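Local coordinates for HAD hydrolase, family IA, variant 3 (Entamoeba histolytica, PDB 6W04), which is probably a magnesium-dependent hydrolase of the haloacid dehalogenase superfamily, its natural substrate not established, at residues 76-87 with 112-123. Numbering follows the deposited sequence.
Sequences YRTMLMKSDIKL and DWGNVQVFIQKY
Leu-80 sets its branched end as a knob among Val-118, Phe-119, Lys-122 and Tyr-123, with CD2 at the edge of the Phe-119 ring, 3.6 Å from CE1. The axes of helices 76-82 and 113-123 run nearly parallel, 7° apart, and polar groups close both ends of this apolar seam. At the start, in the conformer described, Arg-77 NE donates to Asn-115 OD1 over 2.7 Å, fairly straight at 157° and close to the guanidinium plane; Gly-114 CA lies over one guanidinium face. Arg-77 NH1 makes only a long salt bridge to Asp-112 OD2, 3.7 Å, and also pairs with Glu-70. Asp-112, likewise in one of two conformers, N-caps helix 113-123, its OD1 accepting from Asn-115 N. At the far end, Lys-122 runs extended until its last torsion (chi4 68°) turns NZ onto the end of helix 62-82 and the first residue beyond it: 3.0 Å to Met-81 O and 2.8 Å to Ser-83 O, from above both carbonyl planes. Tyr-123 OH donates to Ile-85 O at 2.6 Å, tying down the linker leaving that helix. The contact thus joins the helical cap to the Rossmann-like core, where Phe-119 touches the magnesium ligand Asn-9. At the C-terminal end of helix 62-82, the helix dipole would probably favour a protonated Lys-122.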
loop_
_atom_site.group_PDB
_atom_site.type_symbol
_atom_site.label_atom_id
_atom_site.label_comp_id
_atom_site.label_asym_id
_atom_site.label_seq_id
_atom_site.Cartn_x
_atom_site.Cartn_y
_atom_site.Cartn_z
ATOM N N TYR A 76 -10.295 -0.512 12.138
ATOM C CA TYR A 76 -9.980 -1.077 10.830
ATOM C C TYR A 76 -9.585 -2.552 10.919
ATOM O O TYR A 76 -10.092 -3.387 10.153
ATOM C CB TYR A 76 -8.869 -0.252 10.177
ATOM C CG TYR A 76 -8.193 -0.945 9.025
ATOM C CD1 TYR A 76 -8.794 -0.979 7.766
ATOM C CD2 TYR A 76 -6.956 -1.573 9.188
ATOM C CE1 TYR A 76 -8.178 -1.641 6.693
ATOM C CE2 TYR A 76 -6.316 -2.216 8.108
ATOM C CZ TYR A 76 -6.962 -2.236 6.859
ATOM O OH TYR A 76 -6.373 -2.863 5.780
ATOM N N ARG A 77 -8.673 -2.893 11.840
ATOM C CA ARG A 77 -8.212 -4.277 11.969
ATOM C C ARG A 77 -9.354 -5.216 12.283
ATOM O O ARG A 77 -9.401 -6.338 11.771
ATOM C CB ARG A 77 -7.180 -4.412 13.089
ATOM C CG ARG A 77 -5.868 -3.859 12.775
ATOM C CD ARG A 77 -5.036 -3.842 14.030
ATOM N NE ARG A 77 -4.219 -2.648 14.022
ATOM C CZ ARG A 77 -3.912 -1.951 15.103
ATOM N NH1 ARG A 77 -3.166 -0.872 14.976
ATOM N NH2 ARG A 77 -4.347 -2.338 16.299
ATOM N N THR A 78 -10.252 -4.789 13.168
ATOM C CA THR A 78 -11.381 -5.614 13.564
ATOM C C THR A 78 -12.310 -5.855 12.381
ATOM O O THR A 78 -12.735 -6.989 12.125
ATOM C CB THR A 78 -12.103 -4.925 14.717
ATOM O OG1 THR A 78 -11.202 -4.831 15.821
ATOM C CG2 THR A 78 -13.320 -5.713 15.135
ATOM N N MET A 79 -12.615 -4.791 11.635
ATOM C CA MET A 79 -13.467 -4.915 10.452
ATOM C C MET A 79 -12.808 -5.763 9.363
ATOM O O MET A 79 -13.458 -6.628 8.760
ATOM C CB MET A 79 -13.808 -3.524 9.914
ATOM C CG MET A 79 -14.598 -2.660 10.923
ATOM S SD MET A 79 -16.322 -3.229 11.210
ATOM C CE MET A 79 -16.912 -3.325 9.510
ATOM N N LEU A 80 -11.525 -5.509 9.084
ATOM C CA LEU A 80 -10.798 -6.275 8.085
ATOM C C LEU A 80 -10.813 -7.770 8.405
ATOM O O LEU A 80 -11.084 -8.597 7.525
ATOM C CB LEU A 80 -9.353 -5.772 7.954
ATOM C CG LEU A 80 -8.579 -6.569 6.887
ATOM C CD1 LEU A 80 -9.203 -6.224 5.500
ATOM C CD2 LEU A 80 -7.116 -6.219 6.886
ATOM N N MET A 81 -10.541 -8.131 9.667
ATOM C CA MET A 81 -10.525 -9.542 10.049
ATOM C C MET A 81 -11.867 -10.212 9.790
ATOM O O MET A 81 -11.916 -11.363 9.347
ATOM C CB MET A 81 -10.142 -9.690 11.523
ATOM C CG MET A 81 -8.682 -9.971 11.748
ATOM S SD MET A 81 -8.225 -11.585 11.096
ATOM C CE MET A 81 -6.618 -11.771 11.853
ATOM N N LYS A 82 -12.972 -9.531 10.085
ATOM C CA LYS A 82 -14.237 -10.223 9.851
ATOM C C LYS A 82 -14.771 -10.024 8.437
ATOM O O LYS A 82 -15.692 -10.749 8.046
ATOM C CB LYS A 82 -15.304 -9.819 10.876
ATOM C CG LYS A 82 -15.669 -8.359 10.947
ATOM C CD LYS A 82 -16.602 -8.150 12.154
ATOM C CE LYS A 82 -16.758 -6.678 12.491
ATOM N NZ LYS A 82 -17.776 -6.437 13.541
ATOM N N SER A 83 -14.171 -9.123 7.657
ATOM C CA SER A 83 -14.551 -8.915 6.265
ATOM C C SER A 83 -14.138 -10.117 5.405
ATOM O O SER A 83 -13.430 -11.029 5.853
ATOM C CB SER A 83 -13.884 -7.655 5.712
ATOM O OG SER A 83 -12.535 -7.956 5.379
ATOM N N ASP A 84 -14.612 -10.137 4.151
ATOM C CA ASP A 84 -14.186 -11.164 3.202
ATOM C C ASP A 84 -13.322 -10.557 2.102
ATOM O O ASP A 84 -13.231 -11.100 1.002
ATOM C CB ASP A 84 -15.381 -11.929 2.616
ATOM C CG ASP A 84 -16.273 -11.058 1.732
ATOM O OD1 ASP A 84 -15.964 -9.868 1.532
ATOM O OD2 ASP A 84 -17.297 -11.575 1.239
ATOM N N ILE A 85 -12.705 -9.418 2.379
ATOM C CA ILE A 85 -11.758 -8.841 1.427
ATOM C C ILE A 85 -10.634 -9.838 1.190
ATOM O O ILE A 85 -9.992 -10.305 2.136
ATOM C CB ILE A 85 -11.232 -7.513 1.952
ATOM C CG1 ILE A 85 -12.393 -6.520 2.084
ATOM C CG2 ILE A 85 -10.100 -6.984 1.054
ATOM C CD1 ILE A 85 -12.018 -5.299 2.953
ATOM N N LYS A 86 -10.416 -10.193 -0.070
ATOM C CA LYS A 86 -9.441 -11.204 -0.465
ATOM C C LYS A 86 -8.238 -10.539 -1.128
ATOM O O LYS A 86 -8.303 -9.382 -1.565
ATOM C CB LYS A 86 -10.065 -12.214 -1.434
ATOM C CG LYS A 86 -11.171 -13.055 -0.833
ATOM C CD LYS A 86 -11.874 -13.893 -1.894
ATOM C CE LYS A 86 -13.023 -14.686 -1.282
ATOM N NZ LYS A 86 -13.999 -13.788 -0.584
ATOM N N LEU A 87 -7.144 -11.297 -1.231
ATOM C CA LEU A 87 -6.028 -10.839 -2.046
ATOM C C LEU A 87 -6.498 -10.623 -3.479
ATOM O O LEU A 87 -7.306 -11.391 -4.000
ATOM C CB LEU A 87 -4.883 -11.848 -2.008
ATOM C CG LEU A 87 -4.064 -11.914 -0.724
ATOM C CD1 LEU A 87 -3.071 -13.057 -0.805
ATOM C CD2 LEU A 87 -3.339 -10.608 -0.455
ATOM N N ASP A 112 1.562 0.222 10.123
ATOM C CA ASP A 112 2.310 -0.137 11.323
ATOM C C ASP A 112 2.224 -1.643 11.578
ATOM O O ASP A 112 1.479 -2.368 10.924
ATOM C CB ASP A 112 1.797 0.637 12.544
ATOM C CG ASP A 112 0.356 0.275 12.963
ATOM O OD1 ASP A 112 -0.320 -0.628 12.402
ATOM O OD2 ASP A 112 -0.118 0.940 13.908
ATOM N N TRP A 113 2.987 -2.116 12.570
ATOM C CA TRP A 113 3.002 -3.556 12.844
ATOM C C TRP A 113 1.615 -4.081 13.225
ATOM O O TRP A 113 1.241 -5.201 12.845
ATOM C CB TRP A 113 3.992 -3.889 13.962
ATOM C CG TRP A 113 3.794 -5.313 14.371
ATOM C CD1 TRP A 113 3.153 -5.777 15.492
ATOM C CD2 TRP A 113 4.178 -6.474 13.614
ATOM N NE1 TRP A 113 3.150 -7.159 15.492
ATOM C CE2 TRP A 113 3.779 -7.607 14.354
ATOM C CE3 TRP A 113 4.845 -6.660 12.395
ATOM C CZ2 TRP A 113 3.988 -8.907 13.893
ATOM C CZ3 TRP A 113 5.070 -7.964 11.939
ATOM C CH2 TRP A 113 4.632 -9.068 12.691
ATOM N N GLY A 114 0.855 -3.312 14.013
ATOM C CA GLY A 114 -0.495 -3.744 14.371
ATOM C C GLY A 114 -1.291 -4.251 13.180
ATOM O O GLY A 114 -1.884 -5.341 13.216
ATOM N N ASN A 115 -1.310 -3.471 12.098
ATOM C CA ASN A 115 -2.071 -3.869 10.910
ATOM C C ASN A 115 -1.402 -5.042 10.201
ATOM O O ASN A 115 -2.086 -5.973 9.739
ATOM C CB ASN A 115 -2.231 -2.668 9.958
ATOM C CG ASN A 115 -3.275 -1.685 10.426
ATOM O OD1 ASN A 115 -3.922 -1.888 11.455
ATOM N ND2 ASN A 115 -3.448 -0.592 9.670
ATOM N N VAL A 116 -0.063 -5.036 10.135
ATOM C CA VAL A 116 0.660 -6.094 9.428
ATOM C C VAL A 116 0.402 -7.441 10.091
ATOM O O VAL A 116 0.261 -8.469 9.419
ATOM C CB VAL A 116 2.167 -5.772 9.376
ATOM C CG1 VAL A 116 2.943 -6.978 8.869
ATOM C CG2 VAL A 116 2.451 -4.544 8.487
ATOM N N GLN A 117 0.339 -7.455 11.425
ATOM C CA GLN A 117 -0.007 -8.675 12.148
ATOM C C GLN A 117 -1.338 -9.233 11.660
ATOM O O GLN A 117 -1.482 -10.445 11.459
ATOM C CB GLN A 117 -0.045 -8.377 13.652
ATOM C CG GLN A 117 -0.231 -9.582 14.555
ATOM C CD GLN A 117 -0.014 -9.264 16.038
ATOM O OE1 GLN A 117 1.099 -8.961 16.478
ATOM N NE2 GLN A 117 -1.070 -9.370 16.812
ATOM N N VAL A 118 -2.319 -8.361 11.442
ATOM C CA VAL A 118 -3.611 -8.821 10.940
ATOM C C VAL A 118 -3.475 -9.328 9.507
ATOM O O VAL A 118 -4.024 -10.385 9.157
ATOM C CB VAL A 118 -4.652 -7.686 11.072
ATOM C CG1 VAL A 118 -5.907 -7.980 10.256
ATOM C CG2 VAL A 118 -5.026 -7.532 12.538
ATOM N N PHE A 119 -2.729 -8.596 8.661
ATOM C CA PHE A 119 -2.522 -9.015 7.272
ATOM C C PHE A 119 -1.942 -10.422 7.199
ATOM O O PHE A 119 -2.435 -11.265 6.439
ATOM C CB PHE A 119 -1.582 -8.056 6.536
ATOM C CG PHE A 119 -2.029 -6.630 6.509
ATOM C CD1 PHE A 119 -3.358 -6.279 6.680
ATOM C CD2 PHE A 119 -1.093 -5.625 6.268
ATOM C CE1 PHE A 119 -3.730 -4.935 6.651
ATOM C CE2 PHE A 119 -1.459 -4.297 6.230
ATOM C CZ PHE A 119 -2.779 -3.947 6.416
ATOM N N ILE A 120 -0.866 -10.678 7.959
ATOM C CA ILE A 120 -0.225 -11.995 7.959
ATOM C C ILE A 120 -1.196 -13.055 8.448
ATOM O O ILE A 120 -1.335 -14.123 7.847
ATOM C CB ILE A 120 1.053 -11.975 8.822
ATOM C CG1 ILE A 120 2.082 -11.013 8.211
ATOM C CG2 ILE A 120 1.626 -13.387 8.982
ATOM C CD1 ILE A 120 3.235 -10.649 9.159
ATOM N N GLN A 121 -1.876 -12.773 9.560
ATOM C CA GLN A 121 -2.831 -13.708 10.133
ATOM C C GLN A 121 -3.951 -14.034 9.144
ATOM O O GLN A 121 -4.254 -15.205 8.883
ATOM C CB GLN A 121 -3.395 -13.089 11.417
ATOM C CG GLN A 121 -3.688 -14.006 12.573
ATOM C CD GLN A 121 -3.778 -13.235 13.903
ATOM O OE1 GLN A 121 -3.741 -13.835 14.976
ATOM N NE2 GLN A 121 -3.887 -11.895 13.827
ATOM N N LYS A 122 -4.578 -13.000 8.583
ATOM C CA LYS A 122 -5.779 -13.198 7.766
ATOM C C LYS A 122 -5.434 -13.801 6.407
ATOM O O LYS A 122 -6.171 -14.645 5.891
ATOM C CB LYS A 122 -6.514 -11.854 7.581
ATOM C CG LYS A 122 -7.775 -11.956 6.708
ATOM C CD LYS A 122 -8.527 -10.611 6.613
ATOM C CE LYS A 122 -9.853 -10.794 5.824
ATOM N NZ LYS A 122 -10.840 -11.640 6.570
ATOM N N TYR A 123 -4.329 -13.385 5.807
ATOM C CA TYR A 123 -4.036 -13.803 4.448
ATOM C C TYR A 123 -2.993 -14.908 4.350
ATOM O O TYR A 123 -2.643 -15.300 3.232
ATOM C CB TYR A 123 -3.620 -12.578 3.617
ATOM C CG TYR A 123 -4.769 -11.591 3.537
ATOM C CD1 TYR A 123 -5.916 -11.907 2.819
ATOM C CD2 TYR A 123 -4.737 -10.373 4.224
ATOM C CE1 TYR A 123 -7.009 -11.022 2.759
ATOM C CE2 TYR A 123 -5.836 -9.497 4.183
ATOM C CZ TYR A 123 -6.963 -9.831 3.446
ATOM O OH TYR A 123 -8.053 -8.980 3.353
#